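Local coordinates for coelenterazine-binding protein with bound coelenterazine (Renilla muelleri, PDB 2HPS) that binds the luciferin coelenterazine and, once calcium is bound, makes it available for reaction with luciferase and oxygen, at residues 14-19 / 165-170; 99-104 / 159-164; 7-12 / 85-90. One frame throughout, in Å; residues are numbered along the deposited sequence. Where two conformers were deposited one is given.

Contact 1. Residues 14-19 / 165-170; sequences RKMKTR and NDFLFG. With CTZ (c2-hydroxy-coelenterazine), chain B.
Lys15 and Phe167 lie where helices 14-19 and 165-169 pass at 107°, their axes 10.1 Å apart at the closest. Lys15 runs past the Phe167 side chain in the opposite direction, and its CB lies 3.9 Å from Phe167 CE1. A bend at chi3 (-63°) sets CE close to Phe167 O. The ammonium then sits at the C-terminal end of the second helix. Lys15 NZ gives a hydrogen bond of 2.7 Å to Gly170 O and one of 2.9 Å to Phe167 O. A third, to Asp166 O, is weak. NZ stands above the carbonyl plane of Phe167. The positive charge probably interacts well with this carbonyl-rich helix end. Water 1 accepts from Lys15 NZ and donates to Asp166 OD1; OD2 of the same carboxylate bonds Thr174. One residue along the helix, selenomethionine Met16 is bent at chi2 and chi3, and its CE lies 3.5 Å from Phe167 CE2. Arg19 CB meets the same ring at its edge, and Arg19 NH1 touches Leu168 CD2 at 3.9 Å. The extended Arg19 chain carries its guanidinium to the ligand: Arg19 NE bonds CTZ O17 at 2.7 Å, with an N-H...O angle of 163°, and NH2 adds a weak bond. Tyr36 also bonds both NH2 and the ligand. The contact thus joins the first and fourth EF-hand regions at the wall of the coelenterazine pocket.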
loop_
_atom_site.group_PDB
_atom_site.type_symbol
_atom_site.label_atom_id
_atom_site.label_comp_id
_atom_site.label_asym_id
_atom_site.label_seq_id
_atom_site.Cartn_x
_atom_site.Cartn_y
_atom_site.Cartn_z
ATOM N N ARG A 14 14.120 -1.333 -1.096
ATOM C CA ARG A 14 13.965 -0.356 -0.013
ATOM C C ARG A 14 12.519 0.111 0.101
ATOM O O ARG A 14 11.966 0.162 1.205
ATOM C CB ARG A 14 14.900 0.831 -0.224
ATOM C CG ARG A 14 14.916 1.832 0.938
ATOM C CD ARG A 14 15.990 2.919 0.679
ATOM N NE ARG A 14 16.010 3.921 1.740
ATOM C CZ ARG A 14 16.690 3.818 2.877
ATOM N NH1 ARG A 14 17.417 2.724 3.139
ATOM N NH2 ARG A 14 16.619 4.813 3.777
ATOM N N LYS A 15 11.890 0.371 -1.048
ATOM C CA LYS A 15 10.484 0.705 -1.071
ATOM C C LYS A 15 9.652 -0.451 -0.511
ATOM O O LYS A 15 8.793 -0.246 0.349
ATOM C CB LYS A 15 10.040 1.048 -2.487
ATOM C CG LYS A 15 10.555 2.410 -2.990
ATOM C CD LYS A 15 9.864 2.839 -4.274
ATOM C CE LYS A 15 10.138 1.890 -5.452
ATOM N NZ LYS A 15 9.451 2.361 -6.744
HETATM N N MSE A 16 9.929 -1.659 -0.986
HETATM C CA MSE A 16 9.120 -2.816 -0.585
HETATM C C MSE A 16 9.294 -3.138 0.904
HETATM O O MSE A 16 8.346 -3.517 1.578
HETATM C CB MSE A 16 9.413 -4.037 -1.451
HETATM C CG MSE A 16 9.073 -3.872 -2.920
HETATM SE SE MSE A 16 7.177 -3.327 -3.229
HETATM C CE MSE A 16 7.503 -1.390 -3.735
ATOM N N LYS A 17 10.506 -2.979 1.426
ATOM C CA LYS A 17 10.717 -3.192 2.857
ATOM C C LYS A 17 9.931 -2.178 3.719
ATOM O O LYS A 17 9.438 -2.499 4.807
ATOM C CB LYS A 17 12.222 -3.156 3.198
ATOM C CG LYS A 17 12.510 -3.654 4.625
ATOM C CD LYS A 17 14.001 -3.631 5.020
ATOM C CE LYS A 17 14.133 -3.923 6.523
ATOM N NZ LYS A 17 15.569 -3.852 6.951
ATOM N N THR A 18 9.806 -0.954 3.221
ATOM C CA THR A 18 9.055 0.087 3.920
ATOM C C THR A 18 7.576 -0.330 3.981
ATOM O O THR A 18 6.933 -0.261 5.035
ATOM C CB THR A 18 9.264 1.422 3.199
ATOM O OG1 THR A 18 10.680 1.708 3.186
ATOM C CG2 THR A 18 8.538 2.553 3.918
ATOM N N ARG A 19 7.087 -0.836 2.860
ATOM C CA ARG A 19 5.711 -1.334 2.755
ATOM C C ARG A 19 5.512 -2.526 3.700
ATOM O O ARG A 19 4.530 -2.602 4.425
ATOM C CB ARG A 19 5.449 -1.771 1.313
ATOM C CG ARG A 19 4.099 -2.420 1.091
ATOM C CD ARG A 19 3.999 -2.880 -0.365
ATOM N NE ARG A 19 2.922 -3.865 -0.537
ATOM C CZ ARG A 19 2.839 -4.729 -1.551
ATOM N NH1 ARG A 19 3.751 -4.744 -2.526
ATOM N NH2 ARG A 19 1.819 -5.571 -1.604
ATOM N N ASN A 165 1.313 3.471 -9.064
ATOM C CA ASN A 165 2.187 2.910 -10.095
ATOM C C ASN A 165 3.654 3.238 -9.879
ATOM O O ASN A 165 4.525 2.393 -10.075
ATOM C CB ASN A 165 1.715 3.356 -11.478
ATOM C CG ASN A 165 0.604 2.477 -11.994
ATOM O OD1 ASN A 165 0.856 1.331 -12.372
ATOM N ND2 ASN A 165 -0.627 2.987 -12.006
ATOM N N ASP A 166 3.931 4.474 -9.481
ATOM C CA ASP A 166 5.317 4.862 -9.287
ATOM C C ASP A 166 5.935 4.090 -8.109
ATOM O O ASP A 166 7.064 3.590 -8.203
ATOM C CB ASP A 166 5.241 6.362 -8.964
ATOM C CG ASP A 166 6.579 7.002 -8.752
ATOM O OD1 ASP A 166 7.622 6.318 -8.881
ATOM O OD2 ASP A 166 6.556 8.221 -8.463
ATOM N N PHE A 167 5.177 3.955 -7.030
ATOM C CA PHE A 167 5.668 3.186 -5.884
ATOM C C PHE A 167 5.878 1.715 -6.246
ATOM O O PHE A 167 6.927 1.151 -5.961
ATOM C CB PHE A 167 4.723 3.311 -4.707
ATOM C CG PHE A 167 5.252 2.646 -3.457
ATOM C CD1 PHE A 167 6.168 3.312 -2.647
ATOM C CD2 PHE A 167 4.862 1.357 -3.113
ATOM C CE1 PHE A 167 6.689 2.707 -1.497
ATOM C CE2 PHE A 167 5.379 0.736 -1.952
ATOM C CZ PHE A 167 6.280 1.415 -1.140
ATOM N N LEU A 168 4.881 1.099 -6.882
ATOM C CA LEU A 168 4.940 -0.346 -7.134
ATOM C C LEU A 168 5.922 -0.770 -8.225
ATOM O O LEU A 168 6.530 -1.843 -8.116
ATOM C CB LEU A 168 3.534 -0.895 -7.433
ATOM C CG LEU A 168 2.555 -0.967 -6.255
ATOM C CD1 LEU A 168 1.226 -1.500 -6.796
ATOM C CD2 LEU A 168 3.074 -1.837 -5.099
ATOM N N PHE A 169 6.093 0.048 -9.264
ATOM C CA PHE A 169 6.884 -0.340 -10.428
ATOM C C PHE A 169 8.091 0.532 -10.748
ATOM O O PHE A 169 8.904 0.163 -11.607
ATOM C CB PHE A 169 5.989 -0.426 -11.681
ATOM C CG PHE A 169 4.862 -1.392 -11.528
ATOM C CD1 PHE A 169 5.107 -2.750 -11.469
ATOM C CD2 PHE A 169 3.546 -0.937 -11.433
ATOM C CE1 PHE A 169 4.060 -3.649 -11.321
ATOM C CE2 PHE A 169 2.502 -1.828 -11.279
ATOM C CZ PHE A 169 2.758 -3.182 -11.218
ATOM N N GLY A 170 8.196 1.681 -10.085
ATOM C CA GLY A 170 9.271 2.632 -10.355
ATOM C C GLY A 170 10.635 2.083 -9.974
ATOM O O GLY A 170 10.789 1.494 -8.910
HETATM N N1 CTZ B . -0.921 1.382 3.557
HETATM C C2 CTZ B . -1.003 0.570 4.646
HETATM C C3 CTZ B . -0.206 1.284 5.645
HETATM N N4 CTZ B . 0.276 2.422 5.153
HETATM C C5 CTZ B . 1.053 3.377 5.704
HETATM C C6 CTZ B . 1.431 4.469 4.918
HETATM N N7 CTZ B . 1.024 4.579 3.635
HETATM C C8 CTZ B . 0.236 3.645 3.058
HETATM C C9 CTZ B . -0.151 2.473 3.877
HETATM C C10 CTZ B . -1.739 -0.746 4.739
HETATM C C11 CTZ B . -1.074 -1.681 3.759
HETATM C C12 CTZ B . -1.774 -2.103 2.630
HETATM C C13 CTZ B . -1.187 -2.952 1.700
HETATM C C14 CTZ B . 0.124 -3.383 1.924
HETATM C C15 CTZ B . 0.841 -2.956 3.052
HETATM C C16 CTZ B . 0.239 -2.099 3.977
HETATM O O17 CTZ B . 0.701 -4.210 1.016
HETATM O O18 CTZ B . 0.026 0.890 6.854
HETATM C C19 CTZ B . 2.257 5.539 5.519
HETATM C C20 CTZ B . 3.246 5.259 6.466
HETATM C C21 CTZ B . 3.996 6.293 7.020
HETATM C C22 CTZ B . 3.750 7.621 6.642
HETATM C C23 CTZ B . 2.761 7.915 5.714
HETATM C C24 CTZ B . 2.010 6.875 5.154
HETATM O O25 CTZ B . 4.495 8.610 7.207
HETATM C C26 CTZ B . -0.223 3.719 1.613
HETATM C C27 CTZ B . -1.472 4.559 1.539
HETATM C C28 CTZ B . -2.699 4.006 1.176
HETATM C C29 CTZ B . -3.827 4.825 1.116
HETATM C C30 CTZ B . -3.720 6.187 1.436
HETATM C C31 CTZ B . -2.489 6.741 1.785
HETATM C C32 CTZ B . -1.358 5.922 1.830
HETATM O O HOH W 1 9.779 5.021 -7.694
#

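Contact 2. Residues 99-104 / 159-164; sequences MAVIQS and EFLVTV. With CTZ (c2-hydroxy-coelenterazine), chain B.
Val101, Leu161 and Val164 form the apolar part of this contact. Val101 and Leu161 meet at about a right angle, with Val101 CG2 3.8 Å from Leu161 CD1. The same CD1 also touches Val101 CB. The other branch of Val101, CG1, packs against Val164 CG1 at 3.9 Å. Val101, the third residue of a type I turn from Met99 to Ile102, points its CB toward the helix.

The polar groups here also make packing contacts. Ser104 faces Val164, and their CA atoms are 7.1 Å apart. Ser104 CB sits against both methyls of Val164, 3.6 Å from CG2. Ser104 OG lies 3.5 Å from Val164 CG1.

The aromatic part is Phe160. Its CG is anti to the backbone N (chi1 -173°), and the ring reaches both the other segment and the ligand. Ser104 O lies at the ring edge, near its plane, 3.5 Å from Phe160 CE2. CTZ C29 is also near the ring plane, 3.8 Å from Phe160 CZ. Phe160 is therefore a pocket residue that touches a phenyl group of the bound coelenterazine. An alanine here would probably open a gap between Ser104 and that phenyl group and let the ligand ring move more freely. Next to it, Glu159 is probably a calcium ligand of the last EF-hand loop, as in a near-identical protein; no metal is bound here, and its carboxylate bonds Ser156 and Asn150.

Around the contact, Tyr108 of helix 102-111 meets the Phe160 ring with the planes at about 45°. Helix 175-180 covers another part of helix 157-169, where Phe180 touches Val164. Helix 51-68 packs on Ile102 and Gln103.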
loop_
_atom_site.group_PDB
_atom_site.type_symbol
_atom_site.label_atom_id
_atom_site.label_comp_id
_atom_site.label_asym_id
_atom_site.label_seq_id
_atom_site.Cartn_x
_atom_site.Cartn_y
_atom_site.Cartn_z
HETATM N N MSE A 99 -3.703 -5.660 -12.938
HETATM C CA MSE A 99 -4.196 -6.446 -11.817
HETATM C C MSE A 99 -3.484 -6.049 -10.533
HETATM O O MSE A 99 -4.076 -6.099 -9.452
HETATM C CB MSE A 99 -4.023 -7.943 -12.069
HETATM C CG MSE A 99 -5.034 -8.514 -13.019
HETATM SE SE MSE A 99 -6.892 -8.260 -12.381
HETATM C CE MSE A 99 -6.730 -8.650 -10.608
ATOM N N ALA A 100 -2.213 -5.648 -10.655
ATOM C CA ALA A 100 -1.402 -5.293 -9.476
ATOM C C ALA A 100 -1.876 -4.062 -8.704
ATOM O O ALA A 100 -1.529 -3.890 -7.522
ATOM C CB ALA A 100 0.049 -5.124 -9.865
ATOM N N VAL A 101 -2.665 -3.205 -9.358
ATOM C CA VAL A 101 -3.142 -1.984 -8.687
ATOM C C VAL A 101 -4.565 -2.090 -8.154
ATOM O O VAL A 101 -5.081 -1.165 -7.521
ATOM C CB VAL A 101 -2.984 -0.734 -9.581
ATOM C CG1 VAL A 101 -1.511 -0.575 -9.983
ATOM C CG2 VAL A 101 -3.898 -0.808 -10.819
ATOM N N ILE A 102 -5.199 -3.230 -8.417
ATOM C CA ILE A 102 -6.552 -3.480 -7.929
ATOM C C ILE A 102 -6.688 -3.302 -6.415
ATOM O O ILE A 102 -7.636 -2.676 -5.937
ATOM C CB ILE A 102 -7.048 -4.864 -8.449
ATOM C CG1 ILE A 102 -7.217 -4.802 -9.975
ATOM C CG2 ILE A 102 -8.294 -5.333 -7.721
ATOM C CD1 ILE A 102 -8.397 -3.914 -10.477
ATOM N N GLN A 103 -5.723 -3.814 -5.659
ATOM C CA GLN A 103 -5.722 -3.647 -4.220
ATOM C C GLN A 103 -5.764 -2.162 -3.821
ATOM O O GLN A 103 -6.546 -1.755 -2.951
ATOM C CB GLN A 103 -4.475 -4.318 -3.664
ATOM C CG GLN A 103 -4.454 -4.521 -2.187
ATOM C CD GLN A 103 -3.124 -5.123 -1.742
ATOM O OE1 GLN A 103 -2.121 -5.085 -2.475
ATOM N NE2 GLN A 103 -3.114 -5.699 -0.554
ATOM N N SER A 104 -4.942 -1.346 -4.479
ATOM C CA SER A 104 -4.883 0.070 -4.165
ATOM C C SER A 104 -6.165 0.790 -4.575
ATOM O O SER A 104 -6.581 1.725 -3.915
ATOM C CB SER A 104 -3.672 0.713 -4.837
ATOM O OG SER A 104 -2.461 0.282 -4.225
ATOM N N GLU A 159 -4.883 10.704 -9.969
ATOM C CA GLU A 159 -3.670 11.195 -9.298
ATOM C C GLU A 159 -3.146 10.135 -8.312
ATOM O O GLU A 159 -1.935 9.871 -8.234
ATOM C CB GLU A 159 -3.953 12.507 -8.564
ATOM C CG GLU A 159 -4.107 13.711 -9.497
ATOM C CD GLU A 159 -4.864 14.881 -8.866
ATOM O OE1 GLU A 159 -5.252 14.805 -7.680
ATOM O OE2 GLU A 159 -5.069 15.895 -9.578
ATOM N N PHE A 160 -4.061 9.523 -7.577
ATOM C CA PHE A 160 -3.701 8.459 -6.636
ATOM C C PHE A 160 -3.031 7.308 -7.389
ATOM O O PHE A 160 -1.978 6.801 -6.971
ATOM C CB PHE A 160 -4.939 7.988 -5.884
ATOM C CG PHE A 160 -4.652 7.006 -4.769
ATOM C CD1 PHE A 160 -4.140 7.448 -3.555
ATOM C CD2 PHE A 160 -4.932 5.636 -4.939
ATOM C CE1 PHE A 160 -3.895 6.533 -2.500
ATOM C CE2 PHE A 160 -4.685 4.718 -3.890
ATOM C CZ PHE A 160 -4.171 5.181 -2.679
ATOM N N LEU A 161 -3.610 6.924 -8.524
ATOM C CA LEU A 161 -3.044 5.846 -9.349
ATOM C C LEU A 161 -1.623 6.147 -9.878
ATOM O O LEU A 161 -0.801 5.240 -10.035
ATOM C CB LEU A 161 -4.017 5.483 -10.487
ATOM C CG LEU A 161 -3.930 4.123 -11.181
ATOM C CD1 LEU A 161 -3.921 2.944 -10.187
ATOM C CD2 LEU A 161 -5.097 4.009 -12.166
ATOM N N VAL A 162 -1.325 7.420 -10.154
ATOM C CA VAL A 162 0.030 7.802 -10.551
ATOM C C VAL A 162 1.038 7.408 -9.446
ATOM O O VAL A 162 2.082 6.776 -9.717
ATOM C CB VAL A 162 0.100 9.310 -10.880
ATOM C CG1 VAL A 162 1.580 9.794 -10.935
ATOM C CG2 VAL A 162 -0.664 9.574 -12.209
ATOM N N THR A 163 0.692 7.763 -8.214
ATOM C CA THR A 163 1.531 7.451 -7.046
ATOM C C THR A 163 1.660 5.936 -6.850
ATOM O O THR A 163 2.768 5.422 -6.656
ATOM C CB THR A 163 0.986 8.131 -5.776
ATOM O OG1 THR A 163 1.178 9.547 -5.915
ATOM C CG2 THR A 163 1.761 7.662 -4.521
ATOM N N VAL A 164 0.534 5.230 -6.930
ATOM C CA VAL A 164 0.561 3.766 -6.764
ATOM C C VAL A 164 1.477 3.118 -7.795
ATOM O O VAL A 164 2.333 2.294 -7.463
ATOM C CB VAL A 164 -0.863 3.176 -6.879
ATOM C CG1 VAL A 164 -0.812 1.671 -6.934
ATOM C CG2 VAL A 164 -1.715 3.654 -5.699
HETATM N N1 CTZ B . -0.921 1.382 3.557
HETATM C C2 CTZ B . -1.003 0.570 4.646
HETATM C C3 CTZ B . -0.206 1.284 5.645
HETATM N N4 CTZ B . 0.276 2.422 5.153
HETATM C C5 CTZ B . 1.053 3.377 5.704
HETATM C C6 CTZ B . 1.431 4.469 4.918
HETATM N N7 CTZ B . 1.024 4.579 3.635
HETATM C C8 CTZ B . 0.236 3.645 3.058
HETATM C C9 CTZ B . -0.151 2.473 3.877
HETATM C C10 CTZ B . -1.739 -0.746 4.739
HETATM C C11 CTZ B . -1.074 -1.681 3.759
HETATM C C12 CTZ B . -1.774 -2.103 2.630
HETATM C C13 CTZ B . -1.187 -2.952 1.700
HETATM C C14 CTZ B . 0.124 -3.383 1.924
HETATM C C15 CTZ B . 0.841 -2.956 3.052
HETATM C C16 CTZ B . 0.239 -2.099 3.977
HETATM O O17 CTZ B . 0.701 -4.210 1.016
HETATM O O18 CTZ B . 0.026 0.890 6.854
HETATM C C19 CTZ B . 2.257 5.539 5.519
HETATM C C20 CTZ B . 3.246 5.259 6.466
HETATM C C21 CTZ B . 3.996 6.293 7.020
HETATM C C22 CTZ B . 3.750 7.621 6.642
HETATM C C23 CTZ B . 2.761 7.915 5.714
HETATM C C24 CTZ B . 2.010 6.875 5.154
HETATM O O25 CTZ B . 4.495 8.610 7.207
HETATM C C26 CTZ B . -0.223 3.719 1.613
HETATM C C27 CTZ B . -1.472 4.559 1.539
HETATM C C28 CTZ B . -2.699 4.006 1.176
HETATM C C29 CTZ B . -3.827 4.825 1.116
HETATM C C30 CTZ B . -3.720 6.187 1.436
HETATM C C31 CTZ B . -2.489 6.741 1.785
HETATM C C32 CTZ B . -1.358 5.922 1.830
#

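Contact 3. Residues 7-12 / 85-90; sequences SERAYH and ATDSLL
His12 and Thr86 slide past each other where helix 6-21, of the first EF-hand region, crosses helix 78-91. The short helical segments make an angle of 114°, and their axes come within 10.7 Å. The His12 ring is held differently at its edge and over its face. At the edge, Thr86 OG1 lies in the ring plane and hydrogen-bonds His12 ND1 at 2.9 Å; either atom could be the donor. Over one face, Leu90 CD2 makes a CH-pi contact, 4.0 Å from the ring centroid and offset toward the rim. Leu89 CD1 adds a looser edge contact. Outside the pair, His12 NE2 bonds Leu168 O of helix 157-169, so both ring nitrogens have partners and the rotation of the ring is fixed. Thr86 OG1 is anti to the carbonyl carbon (chi1 -67°), which sets it at ND1; its CG2 lies near Arg9 NH1. Arg9 reaches across with an extended chain on the more exposed side of the contact. Its guanidinium is nearly coplanar with the Asp87 carboxylate, the planes 27° apart. The salt bridge there converges on one oxygen: Asp87 OD1 accepts from Arg9 NH2 at 3.0 Å and from Arg9 NH1 at 3.2 Å.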
loop_
_atom_site.group_PDB
_atom_site.type_symbol
_atom_site.label_atom_id
_atom_site.label_comp_id
_atom_site.label_asym_id
_atom_site.label_seq_id
_atom_site.Cartn_x
_atom_site.Cartn_y
_atom_site.Cartn_z
ATOM N N SER A 7 21.525 -0.832 -8.306
ATOM C CA SER A 7 20.990 0.310 -7.567
ATOM C C SER A 7 19.471 0.434 -7.735
ATOM O O SER A 7 18.774 0.807 -6.797
ATOM C CB SER A 7 21.705 1.600 -7.967
ATOM O OG SER A 7 21.631 1.766 -9.372
ATOM N N GLU A 8 18.957 0.113 -8.927
ATOM C CA GLU A 8 17.494 0.074 -9.133
ATOM C C GLU A 8 16.874 -1.013 -8.254
ATOM O O GLU A 8 15.853 -0.781 -7.591
ATOM C CB GLU A 8 17.160 -0.177 -10.613
ATOM C CG GLU A 8 17.461 1.021 -11.487
ATOM C CD GLU A 8 17.362 0.711 -12.981
ATOM O OE1 GLU A 8 17.410 -0.482 -13.381
ATOM O OE2 GLU A 8 17.245 1.692 -13.749
ATOM N N ARG A 9 17.496 -2.193 -8.227
ATOM C CA ARG A 9 16.987 -3.257 -7.365
ATOM C C ARG A 9 17.062 -2.825 -5.898
ATOM O O ARG A 9 16.125 -3.056 -5.132
ATOM C CB ARG A 9 17.732 -4.573 -7.582
ATOM C CG ARG A 9 17.143 -5.698 -6.723
ATOM C CD ARG A 9 17.782 -7.033 -7.023
ATOM N NE ARG A 9 17.196 -8.089 -6.190
ATOM C CZ ARG A 9 16.057 -8.741 -6.435
ATOM N NH1 ARG A 9 15.326 -8.482 -7.522
ATOM N NH2 ARG A 9 15.647 -9.671 -5.579
ATOM N N ALA A 10 18.169 -2.182 -5.521
ATOM C CA ALA A 10 18.333 -1.706 -4.142
ATOM C C ALA A 10 17.202 -0.772 -3.752
ATOM O O ALA A 10 16.594 -0.935 -2.692
ATOM C CB ALA A 10 19.695 -0.999 -3.966
ATOM N N TYR A 11 16.902 0.188 -4.630
ATOM C CA TYR A 11 15.881 1.185 -4.330
ATOM C C TYR A 11 14.490 0.530 -4.261
ATOM O O TYR A 11 13.709 0.803 -3.354
ATOM C CB TYR A 11 15.918 2.320 -5.368
ATOM C CG TYR A 11 14.826 3.339 -5.138
ATOM C CD1 TYR A 11 14.812 4.123 -3.973
ATOM C CD2 TYR A 11 13.764 3.461 -6.036
ATOM C CE1 TYR A 11 13.783 5.047 -3.729
ATOM C CE2 TYR A 11 12.733 4.368 -5.798
ATOM C CZ TYR A 11 12.741 5.151 -4.649
ATOM O OH TYR A 11 11.733 6.061 -4.422
ATOM N N HIS A 12 14.196 -0.344 -5.223
ATOM C CA HIS A 12 12.892 -1.015 -5.220
ATOM C C HIS A 12 12.706 -1.859 -3.969
ATOM O O HIS A 12 11.652 -1.795 -3.324
ATOM C CB HIS A 12 12.674 -1.856 -6.474
ATOM C CG HIS A 12 11.239 -2.192 -6.694
ATOM N ND1 HIS A 12 10.624 -3.263 -6.081
ATOM C CD2 HIS A 12 10.275 -1.552 -7.400
ATOM C CE1 HIS A 12 9.341 -3.271 -6.407
ATOM N NE2 HIS A 12 9.109 -2.255 -7.220
ATOM N N ALA A 85 8.012 -9.376 -2.967
ATOM C CA ALA A 85 7.314 -8.249 -3.604
ATOM C C ALA A 85 8.059 -7.730 -4.836
ATOM O O ALA A 85 7.485 -7.573 -5.916
ATOM C CB ALA A 85 7.101 -7.101 -2.563
ATOM N N THR A 86 9.355 -7.441 -4.684
ATOM C CA THR A 86 10.161 -6.912 -5.776
ATOM C C THR A 86 10.232 -7.914 -6.924
ATOM O O THR A 86 10.017 -7.552 -8.091
ATOM C CB THR A 86 11.568 -6.535 -5.246
ATOM O OG1 THR A 86 11.413 -5.430 -4.333
ATOM C CG2 THR A 86 12.528 -6.156 -6.391
ATOM N N ASP A 87 10.492 -9.178 -6.580
ATOM C CA ASP A 87 10.602 -10.240 -7.595
ATOM C C ASP A 87 9.293 -10.372 -8.379
ATOM O O ASP A 87 9.320 -10.430 -9.607
ATOM C CB ASP A 87 10.977 -11.592 -6.958
ATOM C CG ASP A 87 12.447 -11.684 -6.574
ATOM O OD1 ASP A 87 13.240 -10.817 -6.986
ATOM O OD2 ASP A 87 12.800 -12.635 -5.835
ATOM N N SER A 88 8.170 -10.392 -7.661
ATOM C CA SER A 88 6.832 -10.503 -8.287
ATOM C C SER A 88 6.455 -9.295 -9.144
ATOM O O SER A 88 6.079 -9.447 -10.319
ATOM C CB SER A 88 5.744 -10.837 -7.266
ATOM O OG SER A 88 5.658 -9.879 -6.235
ATOM N N LEU A 89 6.571 -8.098 -8.562
ATOM C CA LEU A 89 6.170 -6.870 -9.259
ATOM C C LEU A 89 6.992 -6.559 -10.486
ATOM O O LEU A 89 6.441 -6.145 -11.498
ATOM C CB LEU A 89 6.200 -5.671 -8.306
ATOM C CG LEU A 89 5.069 -5.696 -7.283
ATOM C CD1 LEU A 89 5.387 -4.775 -6.109
ATOM C CD2 LEU A 89 3.722 -5.337 -7.951
ATOM N N LEU A 90 8.311 -6.758 -10.411
ATOM C CA LEU A 90 9.174 -6.344 -11.523
ATOM C C LEU A 90 9.148 -7.314 -12.713
ATOM O O LEU A 90 9.630 -6.977 -13.789
ATOM C CB LEU A 90 10.604 -6.050 -11.037
ATOM C CG LEU A 90 10.716 -4.831 -10.096
ATOM C CD1 LEU A 90 12.189 -4.529 -9.752
ATOM C CD2 LEU A 90 10.019 -3.576 -10.636
#

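Overall arrangement
Contacts 1 and 2 are buried and share helix 157-169. Both touch coelenterazine, contact 1 through a polar grip and contact 2 through an aromatic edge. Contact 3 is only partly buried and lies farther from the chain centre. It shares helix 6-21 with contact 1, and the centres of these two are about 8 Å apart. Their chemistry follows their place. Contact 1 sets a buried lysine against a helix end. Contact 2 is essentially apolar. Contact 3 has a salt bridge on its exposed side and a histidine inside. Ala100 links contact 2 to both others, touching Phe169 of contact 1 and Leu89 of contact 3.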